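Local coordinates for protein rRNA adenine N-6-methyltransferase (Saccharopolyspora erythraea, PDB 6NVM) that dimethylates the N6 of one adenine of 23S rRNA with S-adenosyl-L-methionine as methyl donor, which lowers ribosome affinity for macrolide, lincosamide and streptogramin B antibiotics, at residues 74-79 with 83-88; 123-128 with 135-140; 144-149 with 168-173; 184-189 with 283-288; 234-239 with 254-259. All coordinates share one frame; numbering follows the deposited sequence. Where two conformers were deposited one is given.

Contact 1. Residues 74-79 with 83-88; sequences VLEAGP and LLTREL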
# COMPACT_ATOMS: atom_id res chain seq x y z
N VAL A 74 -14.55 -2.17 8.13
CA VAL A 74 -13.92 -1.78 6.87
C VAL A 74 -14.26 -0.33 6.59
O VAL A 74 -15.40 0.10 6.78
CB VAL A 74 -14.39 -2.68 5.71
CG1 VAL A 74 -13.81 -2.19 4.37
CG2 VAL A 74 -14.01 -4.12 5.97
N LEU A 75 -13.27 0.43 6.12
CA LEU A 75 -13.50 1.73 5.51
C LEU A 75 -13.29 1.61 4.01
O LEU A 75 -12.34 0.97 3.56
CB LEU A 75 -12.57 2.80 6.09
CG LEU A 75 -13.05 3.49 7.37
CD1 LEU A 75 -13.23 2.51 8.50
CD2 LEU A 75 -12.08 4.60 7.77
N GLU A 76 -14.20 2.21 3.23
CA GLU A 76 -14.13 2.13 1.78
C GLU A 76 -14.13 3.53 1.17
O GLU A 76 -14.88 4.41 1.60
CB GLU A 76 -15.31 1.32 1.19
CG GLU A 76 -15.23 1.18 -0.33
CD GLU A 76 -16.45 0.53 -0.94
OE1 GLU A 76 -17.53 0.57 -0.32
OE2 GLU A 76 -16.33 -0.04 -2.05
N ALA A 77 -13.31 3.70 0.14
CA ALA A 77 -13.27 4.93 -0.65
C ALA A 77 -13.47 4.58 -2.11
O ALA A 77 -13.13 3.48 -2.56
CB ALA A 77 -11.94 5.68 -0.45
N GLY A 78 -14.02 5.53 -2.87
CA GLY A 78 -14.40 5.29 -4.25
C GLY A 78 -15.37 4.13 -4.40
O GLY A 78 -15.14 3.19 -5.17
N PRO A 79 -16.49 4.18 -3.67
CA PRO A 79 -17.43 3.05 -3.71
C PRO A 79 -18.15 2.88 -5.04
O PRO A 79 -18.59 1.76 -5.34
CB PRO A 79 -18.42 3.38 -2.58
CG PRO A 79 -18.35 4.86 -2.42
CD PRO A 79 -16.91 5.22 -2.72
N LEU A 83 -21.53 -2.37 -5.62
CA LEU A 83 -21.54 -3.83 -5.62
C LEU A 83 -20.42 -4.38 -4.75
O LEU A 83 -20.64 -5.29 -3.94
CB LEU A 83 -21.43 -4.37 -7.05
CG LEU A 83 -21.30 -5.89 -7.17
CD1 LEU A 83 -22.45 -6.63 -6.48
CD2 LEU A 83 -21.20 -6.30 -8.63
N LEU A 84 -19.22 -3.82 -4.88
CA LEU A 84 -18.14 -4.22 -3.98
C LEU A 84 -18.53 -3.99 -2.53
O LEU A 84 -18.23 -4.82 -1.66
CB LEU A 84 -16.86 -3.45 -4.33
CG LEU A 84 -15.68 -3.62 -3.36
CD1 LEU A 84 -15.31 -5.08 -3.22
CD2 LEU A 84 -14.49 -2.79 -3.84
N THR A 85 -19.20 -2.87 -2.25
CA THR A 85 -19.60 -2.58 -0.87
C THR A 85 -20.45 -3.70 -0.30
O THR A 85 -20.30 -4.08 0.87
CB THR A 85 -20.37 -1.26 -0.83
OG1 THR A 85 -19.71 -0.28 -1.65
CG2 THR A 85 -20.45 -0.75 0.60
N ARG A 86 -21.36 -4.25 -1.11
CA ARG A 86 -22.20 -5.36 -0.66
C ARG A 86 -21.36 -6.58 -0.31
O ARG A 86 -21.61 -7.25 0.71
CB ARG A 86 -23.21 -5.73 -1.75
CG ARG A 86 -24.17 -4.62 -2.16
CD ARG A 86 -24.94 -5.01 -3.42
NE ARG A 86 -25.60 -3.87 -4.06
CZ ARG A 86 -26.89 -3.55 -3.91
NH1 ARG A 86 -27.70 -4.29 -3.16
NH2 ARG A 86 -27.37 -2.49 -4.55
N GLU A 87 -20.36 -6.88 -1.13
CA GLU A 87 -19.55 -8.07 -0.89
C GLU A 87 -18.63 -7.89 0.31
O GLU A 87 -18.36 -8.86 1.03
CB GLU A 87 -18.78 -8.43 -2.16
CG GLU A 87 -19.77 -8.71 -3.29
CD GLU A 87 -19.16 -9.43 -4.47
OE1 GLU A 87 -18.07 -10.02 -4.33
OE2 GLU A 87 -19.80 -9.39 -5.56
N LEU A 88 -18.16 -6.66 0.56
CA LEU A 88 -17.42 -6.39 1.79
C LEU A 88 -18.31 -6.54 3.01
O LEU A 88 -17.89 -7.10 4.03
CB LEU A 88 -16.84 -4.98 1.75
CG LEU A 88 -15.92 -4.65 0.58
CD1 LEU A 88 -15.58 -3.16 0.60
CD2 LEU A 88 -14.66 -5.49 0.65
O HOH W 1 -18.11 -0.47 -4.14
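E76 reaches from the strand to T85 on the helix. T85 OG1 donates to E76 OE1 at 2.7 Å and meets the syn lone pair of that oxygen. E76 CG lies anti to the backbone N (chi1 -178°) and the chain runs extended from there, which carries the carboxylate across to the helix. This end is tight and polar. A water joins it: it donates to E76 OE2 at 2.8 Å and to P79 O at 2.6 Å, and takes a weak bond from T85 N. Both carboxylate oxygens are therefore held, and S97 OG adds a second bond to OE1. The leucine side is looser. L84 CD2 lies 3.8 Å from E76 OE2, and L88 CD1 is 4.3 Å from V74 CG1. L84 is also partly exposed. G78 follows the strand with positive phi and is a predicted S-adenosyl-L-methionine contact. Strand, glycine turn and helix are consistent with the first beta-alpha unit of the class I methyltransferase fold. Residues 83-88 run antiparallel to 74-77 (173°), with the two axes 10.4 Å apart at closest approach. The helix belongs to the beta-alpha-beta unit that continues into strand 94-98. L88 also packs on V95 of that strand and on V138 of strand 135-140.

Contact 2. Residues 123-128 with 135-140; sequences ADFLTA and FAFVGA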
# COMPACT_ATOMS: atom_id res chain seq x y z
N ALA A 123 -18.45 12.63 2.49
CA ALA A 123 -17.26 13.37 2.88
C ALA A 123 -16.09 12.93 2.02
O ALA A 123 -16.12 11.87 1.39
CB ALA A 123 -16.92 13.16 4.36
N ASP A 124 -15.05 13.76 2.03
CA ASP A 124 -13.77 13.46 1.41
C ASP A 124 -12.98 12.50 2.30
O ASP A 124 -12.62 12.85 3.43
CB ASP A 124 -13.00 14.77 1.20
CG ASP A 124 -11.68 14.59 0.48
OD1 ASP A 124 -11.22 13.44 0.27
OD2 ASP A 124 -11.08 15.63 0.14
N PHE A 125 -12.71 11.30 1.79
CA PHE A 125 -12.00 10.30 2.58
C PHE A 125 -10.65 10.81 3.05
O PHE A 125 -10.16 10.39 4.11
CB PHE A 125 -11.81 9.01 1.79
CG PHE A 125 -11.03 7.97 2.54
CD1 PHE A 125 -11.64 7.22 3.53
CD2 PHE A 125 -9.69 7.78 2.30
CE1 PHE A 125 -10.92 6.28 4.25
CE2 PHE A 125 -8.97 6.83 3.01
CZ PHE A 125 -9.58 6.09 3.99
N LEU A 126 -10.01 11.68 2.28
CA LEU A 126 -8.63 12.05 2.57
C LEU A 126 -8.50 12.86 3.86
O LEU A 126 -7.40 12.92 4.42
CB LEU A 126 -8.04 12.82 1.40
CG LEU A 126 -7.53 11.94 0.26
CD1 LEU A 126 -7.10 12.79 -0.94
CD2 LEU A 126 -6.36 11.06 0.72
N THR A 127 -9.59 13.46 4.34
CA THR A 127 -9.58 14.18 5.61
C THR A 127 -10.24 13.39 6.73
O THR A 127 -10.44 13.93 7.83
CB THR A 127 -10.26 15.54 5.46
OG1 THR A 127 -11.65 15.35 5.13
CG2 THR A 127 -9.58 16.37 4.39
N ALA A 128 -10.60 12.13 6.48
CA ALA A 128 -11.20 11.29 7.51
C ALA A 128 -10.15 10.78 8.48
O ALA A 128 -8.99 10.55 8.12
CB ALA A 128 -11.94 10.11 6.87
N PHE A 135 -8.81 -2.26 11.77
CA PHE A 135 -9.73 -2.10 10.66
C PHE A 135 -8.99 -2.42 9.37
O PHE A 135 -7.76 -2.55 9.35
CB PHE A 135 -10.32 -0.69 10.61
CG PHE A 135 -9.35 0.35 10.09
CD1 PHE A 135 -8.34 0.83 10.90
CD2 PHE A 135 -9.45 0.82 8.79
CE1 PHE A 135 -7.44 1.78 10.43
CE2 PHE A 135 -8.55 1.77 8.31
CZ PHE A 135 -7.54 2.25 9.14
N ALA A 136 -9.76 -2.55 8.29
CA ALA A 136 -9.22 -2.72 6.96
C ALA A 136 -9.73 -1.61 6.06
O ALA A 136 -10.84 -1.10 6.24
CB ALA A 136 -9.61 -4.08 6.37
N PHE A 137 -8.89 -1.22 5.10
CA PHE A 137 -9.28 -0.26 4.07
C PHE A 137 -9.40 -0.98 2.74
O PHE A 137 -8.55 -1.81 2.40
CB PHE A 137 -8.25 0.87 3.94
CG PHE A 137 -8.49 1.75 2.75
CD1 PHE A 137 -9.42 2.78 2.81
CD2 PHE A 137 -7.82 1.54 1.56
CE1 PHE A 137 -9.66 3.59 1.72
CE2 PHE A 137 -8.06 2.35 0.46
CZ PHE A 137 -8.98 3.38 0.54
N VAL A 138 -10.44 -0.65 1.98
CA VAL A 138 -10.61 -1.11 0.61
C VAL A 138 -10.97 0.09 -0.25
O VAL A 138 -11.79 0.92 0.16
CB VAL A 138 -11.70 -2.20 0.50
CG1 VAL A 138 -11.88 -2.64 -0.94
CG2 VAL A 138 -11.36 -3.39 1.36
N GLY A 139 -10.39 0.19 -1.43
CA GLY A 139 -10.66 1.36 -2.25
C GLY A 139 -10.34 1.17 -3.71
O GLY A 139 -9.38 0.48 -4.07
N ALA A 140 -11.16 1.80 -4.55
CA ALA A 140 -10.84 2.03 -5.96
C ALA A 140 -10.43 3.49 -6.07
O ALA A 140 -11.24 4.39 -5.85
CB ALA A 140 -12.05 1.73 -6.85
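F125 and F137 point their rings at each other from opposite directions. In each, CG stands anti to the backbone N, which sends the ring out from its own backbone to the other. The far end of F125, CZ, meets the CD1-CE1 side of the F137 ring. F125 CZ is 3.4 Å from F137 CE1 and 3.5 Å from F137 CD1. CE1 of F137 lies over one face of the F125 ring. The planes are inclined at 36° and the centroids are 5.0 Å apart, so the rings meet at a slant. The contact is buried and apolar. It joins strand 135-140, the fourth strand in chain order of the Rossmann-like methyltransferase sheet, to the loop that precedes it. That loop holds D124, a predicted S-adenosyl-L-methionine-binding residue, and A140 on the strand is another. F125 stands at the start of a short 3-10 segment. An Asx turn shapes its beginning: L126 N donates to D124 OD1 at 2.9 Å, and meets the oxygen from above the carboxylate plane. Within the 3-10 segment, A128 N donates to F125 O at 3.0 Å. Other rings surround F125: Y98 meets it edge-to-face and W152 lies at about 45°. A77 of strand 73-77 touches both phenylalanines, and F137 also packs on C153 and M164.

Contact 3. Residues 144-149 with 168-173; sequences GITSAI and LEFARK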
# COMPACT_ATOMS: atom_id res chain seq x y z
N GLY A 144 -5.26 10.55 -9.60
CA GLY A 144 -4.58 11.72 -9.07
C GLY A 144 -4.36 11.77 -7.57
O GLY A 144 -3.71 12.71 -7.10
N ILE A 145 -4.88 10.80 -6.80
CA ILE A 145 -4.74 10.84 -5.35
C ILE A 145 -4.24 9.51 -4.81
O ILE A 145 -4.38 9.22 -3.62
CB ILE A 145 -6.08 11.21 -4.67
CG1 ILE A 145 -7.18 10.24 -5.11
CG2 ILE A 145 -6.46 12.65 -5.00
CD1 ILE A 145 -8.37 10.19 -4.15
N THR A 146 -3.63 8.69 -5.67
CA THR A 146 -3.23 7.35 -5.25
C THR A 146 -2.17 7.41 -4.16
O THR A 146 -2.27 6.72 -3.14
CB THR A 146 -2.74 6.53 -6.44
OG1 THR A 146 -3.66 6.67 -7.53
CG2 THR A 146 -2.65 5.05 -6.06
N SER A 147 -1.14 8.24 -4.34
CA SER A 147 -0.11 8.33 -3.32
C SER A 147 -0.66 8.87 -2.01
O SER A 147 -0.21 8.46 -0.94
CB SER A 147 1.05 9.20 -3.81
OG SER A 147 1.89 8.47 -4.68
N ALA A 148 -1.64 9.76 -2.08
CA ALA A 148 -2.19 10.32 -0.85
C ALA A 148 -2.98 9.27 -0.07
O ALA A 148 -2.95 9.26 1.17
CB ALA A 148 -3.07 11.53 -1.17
N ILE A 149 -3.69 8.39 -0.77
CA ILE A 149 -4.43 7.32 -0.11
C ILE A 149 -3.46 6.33 0.54
O ILE A 149 -3.66 5.90 1.68
CB ILE A 149 -5.38 6.64 -1.12
CG1 ILE A 149 -6.51 7.60 -1.52
CG2 ILE A 149 -5.94 5.34 -0.57
CD1 ILE A 149 -7.58 7.80 -0.46
N LEU A 168 -1.97 0.24 -13.18
CA LEU A 168 -1.06 -0.90 -13.18
C LEU A 168 0.37 -0.49 -12.84
O LEU A 168 1.03 -1.13 -12.02
CB LEU A 168 -1.10 -1.59 -14.55
CG LEU A 168 -0.14 -2.77 -14.76
CD1 LEU A 168 -0.39 -3.88 -13.75
CD2 LEU A 168 -0.26 -3.30 -16.19
N GLU A 169 0.87 0.57 -13.48
CA GLU A 169 2.28 0.92 -13.29
C GLU A 169 2.55 1.37 -11.86
O GLU A 169 3.61 1.06 -11.29
CB GLU A 169 2.70 1.99 -14.29
CG GLU A 169 3.00 1.43 -15.68
CD GLU A 169 4.10 0.39 -15.66
OE1 GLU A 169 4.97 0.45 -14.77
OE2 GLU A 169 4.10 -0.51 -16.53
N PHE A 170 1.61 2.10 -11.26
CA PHE A 170 1.76 2.49 -9.86
C PHE A 170 1.92 1.26 -8.97
O PHE A 170 2.80 1.22 -8.09
CB PHE A 170 0.55 3.32 -9.42
CG PHE A 170 0.60 3.75 -7.98
CD1 PHE A 170 0.18 2.89 -6.97
CD2 PHE A 170 1.10 5.00 -7.64
CE1 PHE A 170 0.23 3.28 -5.64
CE2 PHE A 170 1.16 5.40 -6.32
CZ PHE A 170 0.72 4.54 -5.32
N ALA A 171 1.08 0.25 -9.18
CA ALA A 171 1.11 -0.94 -8.34
C ALA A 171 2.39 -1.73 -8.54
O ALA A 171 2.94 -2.29 -7.58
CB ALA A 171 -0.11 -1.82 -8.62
N ARG A 172 2.88 -1.81 -9.78
CA ARG A 172 4.11 -2.55 -10.04
C ARG A 172 5.30 -1.91 -9.34
O ARG A 172 6.13 -2.61 -8.74
CB ARG A 172 4.36 -2.65 -11.54
CG ARG A 172 3.42 -3.60 -12.28
CD ARG A 172 3.95 -3.90 -13.67
NE ARG A 172 3.06 -4.77 -14.44
CZ ARG A 172 3.29 -5.14 -15.69
NH1 ARG A 172 4.39 -4.73 -16.32
NH2 ARG A 172 2.43 -5.93 -16.32
N LYS A 173 5.42 -0.58 -9.41
CA LYS A 173 6.54 0.09 -8.77
C LYS A 173 6.50 -0.09 -7.26
O LYS A 173 7.51 -0.40 -6.62
CB LYS A 173 6.56 1.57 -9.14
CG LYS A 173 7.92 2.22 -8.95
CD LYS A 173 7.88 3.74 -9.10
CE LYS A 173 7.29 4.42 -7.87
NZ LYS A 173 7.70 5.84 -7.75
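F170 extends from helix 168-175 to the first turn of helix 146-155, where T146 and S147 receive it. The main interaction is a CH-pi contact. The T146 methyl CG2 sits over one face of the F170 ring, 3.5 Å from the centroid and 15° off the normal. Its nearest ring atom, F170 CE1, is 3.4 Å away. The two side chains come from opposite directions, and the methyl lies somewhat toward the rim of the ring. F170 has CG anti to its backbone N (chi1 179°), which sends the ring out from its helix. The second interaction is at the ring edge. S147 OG lies in the ring plane, 3.6 Å from F170 CE2. This is a van der Waals contact on the partly exposed side. The polar group of T146 turns to other partners. Its OG1 is hydrogen-bonded to the carbonyls of P142 and Y143, just before the helix. These bonds would restrain the threonine's rotation and so probably help to keep CG2 on the ring. No hydrogen bond crosses between the two segments. F170 carries the contact from its side, with T146 and S147 opposite. The contact joins two helices that follow strands of the Rossmann-like methyltransferase sheet: 146-155 after 135-140, and 168-175 after 159-167. T146 and A171 both touch T166 of that latter strand. F170 also packs on M216 of strand 213-220, the next strand of the sheet.

Contact 4. Residues 184-189 with 283-288; sequences LTVMTW and EQWLRL. With SO4 (sulfate ion), chain B.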
# COMPACT_ATOMS: atom_id res chain seq x y z
N LEU A 184 9.61 4.65 -0.89
CA LEU A 184 8.67 4.53 0.23
C LEU A 184 8.46 3.06 0.60
O LEU A 184 8.33 2.73 1.79
CB LEU A 184 7.35 5.19 -0.13
CG LEU A 184 6.27 5.20 0.95
CD1 LEU A 184 6.72 5.97 2.19
CD2 LEU A 184 4.97 5.79 0.41
N THR A 185 8.43 2.17 -0.39
CA THR A 185 8.28 0.75 -0.10
C THR A 185 9.45 0.23 0.73
O THR A 185 9.25 -0.51 1.70
CB THR A 185 8.16 -0.04 -1.41
OG1 THR A 185 7.04 0.43 -2.16
CG2 THR A 185 7.97 -1.53 -1.13
N VAL A 186 10.67 0.61 0.36
CA VAL A 186 11.85 0.18 1.11
C VAL A 186 11.83 0.76 2.52
O VAL A 186 12.12 0.06 3.50
CB VAL A 186 13.13 0.56 0.35
CG1 VAL A 186 14.38 0.22 1.16
CG2 VAL A 186 13.16 -0.11 -1.02
N MET A 187 11.49 2.05 2.64
CA MET A 187 11.48 2.71 3.94
C MET A 187 10.49 2.07 4.90
O MET A 187 10.76 1.96 6.10
CB MET A 187 11.15 4.20 3.76
CG MET A 187 12.22 5.00 3.05
SD MET A 187 13.51 5.60 4.16
CE MET A 187 12.63 6.85 5.09
N THR A 188 9.32 1.67 4.40
CA THR A 188 8.25 1.15 5.24
C THR A 188 8.24 -0.38 5.33
O THR A 188 7.45 -0.93 6.09
CB THR A 188 6.88 1.62 4.73
OG1 THR A 188 6.66 1.14 3.40
CG2 THR A 188 6.80 3.14 4.74
N TRP A 189 9.11 -1.05 4.58
CA TRP A 189 9.14 -2.51 4.59
C TRP A 189 9.27 -3.11 5.98
O TRP A 189 8.68 -4.18 6.21
CB TRP A 189 10.30 -2.99 3.70
CG TRP A 189 10.24 -4.44 3.36
CD1 TRP A 189 10.95 -5.45 3.93
CD2 TRP A 189 9.43 -5.04 2.35
NE1 TRP A 189 10.62 -6.65 3.34
CE2 TRP A 189 9.69 -6.42 2.36
CE3 TRP A 189 8.50 -4.54 1.42
CZ2 TRP A 189 9.07 -7.31 1.49
CZ3 TRP A 189 7.88 -5.43 0.56
CH2 TRP A 189 8.17 -6.79 0.60
N GLU A 283 14.73 -7.41 1.00
CA GLU A 283 15.47 -8.35 1.83
C GLU A 283 16.96 -8.04 1.82
O GLU A 283 17.65 -8.30 2.81
CB GLU A 283 15.22 -9.79 1.36
CG GLU A 283 15.51 -10.05 -0.10
CD GLU A 283 14.31 -9.84 -1.00
OE1 GLU A 283 13.35 -9.13 -0.59
OE2 GLU A 283 14.31 -10.39 -2.13
N GLN A 284 17.47 -7.47 0.73
CA GLN A 284 18.87 -7.05 0.68
C GLN A 284 19.11 -5.81 1.53
O GLN A 284 20.13 -5.71 2.22
CB GLN A 284 19.28 -6.82 -0.77
CG GLN A 284 19.31 -8.11 -1.57
CD GLN A 284 19.58 -7.90 -3.04
OE1 GLN A 284 18.88 -7.15 -3.71
NE2 GLN A 284 20.61 -8.56 -3.55
N TRP A 285 18.17 -4.85 1.52
CA TRP A 285 18.31 -3.68 2.37
C TRP A 285 18.38 -4.07 3.84
O TRP A 285 19.16 -3.49 4.61
CB TRP A 285 17.14 -2.72 2.13
CG TRP A 285 17.20 -1.95 0.84
CD1 TRP A 285 16.36 -2.08 -0.22
CD2 TRP A 285 18.13 -0.92 0.50
NE1 TRP A 285 16.71 -1.19 -1.21
CE2 TRP A 285 17.80 -0.47 -0.80
CE3 TRP A 285 19.22 -0.34 1.15
CZ2 TRP A 285 18.52 0.53 -1.45
CZ3 TRP A 285 19.93 0.66 0.50
CH2 TRP A 285 19.58 1.08 -0.79
N LEU A 286 17.55 -5.03 4.26
CA LEU A 286 17.58 -5.48 5.65
C LEU A 286 18.92 -6.11 6.01
O LEU A 286 19.49 -5.84 7.07
CB LEU A 286 16.45 -6.47 5.90
CG LEU A 286 15.02 -5.95 5.83
CD1 LEU A 286 14.03 -7.12 5.91
CD2 LEU A 286 14.79 -4.95 6.94
N ARG A 287 19.43 -6.98 5.13
CA ARG A 287 20.72 -7.60 5.38
C ARG A 287 21.84 -6.56 5.39
O ARG A 287 22.75 -6.62 6.23
CB ARG A 287 21.00 -8.67 4.33
CG ARG A 287 20.24 -9.97 4.55
CD ARG A 287 21.00 -11.17 3.96
NE ARG A 287 21.23 -11.01 2.53
CZ ARG A 287 20.34 -11.32 1.59
NH1 ARG A 287 19.15 -11.80 1.93
NH2 ARG A 287 20.63 -11.14 0.31
N LEU A 288 21.78 -5.60 4.46
CA LEU A 288 22.77 -4.53 4.44
C LEU A 288 22.79 -3.79 5.77
O LEU A 288 23.86 -3.53 6.33
CB LEU A 288 22.45 -3.57 3.28
CG LEU A 288 23.47 -2.48 2.94
CD1 LEU A 288 24.72 -3.09 2.33
CD2 LEU A 288 22.84 -1.45 1.99
S SO4 B . 8.78 7.75 -2.93
O1 SO4 B . 9.39 8.57 -3.97
O2 SO4 B . 9.36 8.10 -1.64
O3 SO4 B . 9.02 6.34 -3.22
O4 SO4 B . 7.33 8.00 -2.90
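V186 packs its methyl CG1 on the indole of W285. CG1 lies over one face of the five-membered ring, 3.5 Å from its centroid and 19° off the normal. The nearest ring atom is W285 CD1, 3.3 Å from V186 CG1. The second methyl, V186 CG2, comes within 3.7 Å of W285 NE1, so both branches grip the pyrrole end. A second apolar pair lies beside this one. L286 CD1 meets the edge of the W189 indole, 4.0 Å from W189 CD1. The side chains in each pair cross at about a right angle. CG of W189 stands anti to its backbone N (chi1 -166°), which carries the indole toward helix 282-292. Farther out, R221 makes a cation-pi contact with W189 and also donates to its carbonyl oxygen. V238 and C241 of helix 228-243 cover V186 and W285 respectively. At the start of 184-189, L184 N donates to O3 of a sulfate ion at 2.9 Å, and S182 OG binds the same ion. The sulfate probably comes from the crystallisation liquor. L184 O accepts both T188 N and T188 OG1, from opposite faces of its plane. The contact packs two helices of the helical C-terminal part, away from the predicted cofactor site. Across the interface the chemistry is apolar. Helices 183-188 and 282-292 are joined by methyl and indole packing, with no direct hydrogen bond between the segments.

Contact 5. Residues 234-239 with 254-259; sequences YESMVE and LRKYPR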
# COMPACT_ATOMS: atom_id res chain seq x y z
N TYR A 234 17.90 2.50 10.31
CA TYR A 234 17.58 1.91 9.02
C TYR A 234 17.04 2.96 8.06
O TYR A 234 17.47 3.04 6.90
CB TYR A 234 16.57 0.78 9.20
CG TYR A 234 15.98 0.24 7.91
CD1 TYR A 234 16.63 -0.75 7.19
CD2 TYR A 234 14.77 0.73 7.42
CE1 TYR A 234 16.09 -1.25 6.01
CE2 TYR A 234 14.23 0.24 6.25
CZ TYR A 234 14.89 -0.75 5.55
OH TYR A 234 14.34 -1.24 4.38
N GLU A 235 16.07 3.75 8.51
CA GLU A 235 15.48 4.78 7.66
C GLU A 235 16.54 5.78 7.20
O GLU A 235 16.52 6.22 6.05
CB GLU A 235 14.35 5.49 8.41
CG GLU A 235 13.15 4.58 8.68
CD GLU A 235 12.22 5.09 9.77
OE1 GLU A 235 12.64 5.98 10.55
OE2 GLU A 235 11.08 4.60 9.86
N SER A 236 17.48 6.13 8.08
CA SER A 236 18.55 7.05 7.70
C SER A 236 19.44 6.43 6.63
O SER A 236 19.89 7.13 5.71
CB SER A 236 19.36 7.43 8.93
OG SER A 236 20.43 8.29 8.58
N MET A 237 19.72 5.13 6.73
CA MET A 237 20.54 4.47 5.72
C MET A 237 19.85 4.46 4.36
O MET A 237 20.49 4.71 3.33
CB MET A 237 20.85 3.03 6.16
CG MET A 237 21.61 2.19 5.12
SD MET A 237 21.40 0.42 5.35
CE MET A 237 19.67 0.21 4.90
N VAL A 238 18.55 4.14 4.33
CA VAL A 238 17.82 4.11 3.07
C VAL A 238 17.78 5.49 2.45
O VAL A 238 18.04 5.66 1.25
CB VAL A 238 16.41 3.53 3.29
CG1 VAL A 238 15.59 3.62 2.01
CG2 VAL A 238 16.50 2.08 3.76
N GLU A 239 17.45 6.51 3.25
CA GLU A 239 17.47 7.88 2.77
C GLU A 239 18.82 8.22 2.15
O GLU A 239 18.89 8.74 1.03
CB GLU A 239 17.16 8.85 3.92
CG GLU A 239 15.73 8.81 4.41
CD GLU A 239 14.76 9.53 3.49
OE1 GLU A 239 15.15 9.86 2.35
OE2 GLU A 239 13.61 9.77 3.92
N LEU A 254 29.78 5.21 2.22
CA LEU A 254 31.06 5.65 2.77
C LEU A 254 30.97 7.02 3.43
O LEU A 254 31.83 7.36 4.24
CB LEU A 254 32.12 5.66 1.67
CG LEU A 254 32.55 4.29 1.16
CD1 LEU A 254 33.32 4.41 -0.14
CD2 LEU A 254 33.39 3.56 2.20
N ARG A 255 29.95 7.81 3.09
CA ARG A 255 29.76 9.10 3.75
C ARG A 255 29.39 8.95 5.22
O ARG A 255 29.53 9.90 5.98
CB ARG A 255 28.66 9.91 3.05
CG ARG A 255 28.72 9.93 1.53
CD ARG A 255 30.03 10.49 1.01
NE ARG A 255 29.84 11.21 -0.25
CZ ARG A 255 30.81 11.49 -1.11
NH1 ARG A 255 32.06 11.09 -0.88
NH2 ARG A 255 30.53 12.15 -2.23
N LYS A 256 28.91 7.77 5.62
CA LYS A 256 28.47 7.53 6.99
C LYS A 256 29.14 6.35 7.67
O LYS A 256 29.19 6.33 8.91
CB LYS A 256 26.94 7.32 7.02
CG LYS A 256 26.36 7.09 8.41
CD LYS A 256 24.90 6.64 8.35
CE LYS A 256 23.95 7.79 8.08
NZ LYS A 256 23.60 8.53 9.33
N TYR A 257 29.64 5.37 6.93
CA TYR A 257 30.17 4.15 7.53
C TYR A 257 31.61 3.91 7.10
O TYR A 257 32.02 4.34 6.02
CB TYR A 257 29.32 2.94 7.15
CG TYR A 257 27.91 2.97 7.69
CD1 TYR A 257 26.86 3.42 6.91
CD2 TYR A 257 27.63 2.54 8.98
CE1 TYR A 257 25.56 3.44 7.40
CE2 TYR A 257 26.35 2.55 9.48
CZ TYR A 257 25.32 3.01 8.69
OH TYR A 257 24.04 3.02 9.18
N PRO A 258 32.40 3.20 7.91
CA PRO A 258 33.79 2.91 7.53
C PRO A 258 33.86 1.96 6.34
O PRO A 258 33.00 1.10 6.15
CB PRO A 258 34.39 2.27 8.79
CG PRO A 258 33.43 2.57 9.89
CD PRO A 258 32.09 2.67 9.25
N ARG A 259 34.93 2.11 5.56
CA ARG A 259 35.08 1.32 4.34
C ARG A 259 35.01 -0.18 4.62
O ARG A 259 34.30 -0.91 3.93
CB ARG A 259 36.41 1.67 3.66
CG ARG A 259 36.63 0.95 2.34
CD ARG A 259 37.95 1.35 1.69
NE ARG A 259 39.09 1.03 2.54
CZ ARG A 259 39.65 -0.17 2.65
NH1 ARG A 259 39.17 -1.20 1.95
NH2 ARG A 259 40.69 -0.35 3.45
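K256 reaches back to S236 with a folded side chain. Its CG is anti to the backbone N (chi1 -179°), and the chain runs straight at first. It then bends at chi3 (-78°) and chi4 (-83°). These two bends bring NZ to 3.3 Å from S236 OG, where it donates a weak hydrogen bond. The methylene K256 CE also lies 3.6 Å from that oxygen. S236 holds OG anti to its own backbone N, beside the carbonyl carbon, and its CB points toward the loop. S236 was modelled in two conformers, so this weak bond is doubtful. K256 CG also lies over one face of the neighbouring Y257 ring, near its rim. Next to the polar pair, Y257 sends its hydroxyl toward M237. Y257 OH is 4.4 Å from M237 CB, a loose packing contact. The end of the M237 side chain leads away from the loop. The contact is a small one on the partly exposed side of the helical C-terminal region. It joins the middle of helix 228-243 to the loop between helices 249-254 and 259-269. Y257 also packs on V262 of helix 259-269. M237 turns to W285, F289 and L292 of helix 282-292.

Contacts 1 and 2 share the sheet that carries the predicted S-adenosyl-L-methionine site. Strands 73-77 and 135-140 are neighbours there, with L75 N 2.9 Å from A136 O. Contact 1 holds G78; contact 2 holds D124 and A140. Contact 3 adjoins contact 2 through I149, whose CD1 is 3.5 Å from F125 CD2. Its T146 side chain is about 10 Å from that of A140. Contacts 4 and 5 lie away from these sites, in the helical part of the chain. Contact 5 is nested in the loop closed by contact 4. Y234 OH is 2.7 Å from V186 O, a probable hydrogen bond between them. The centres of contacts 1 and 5 are 43 Å apart.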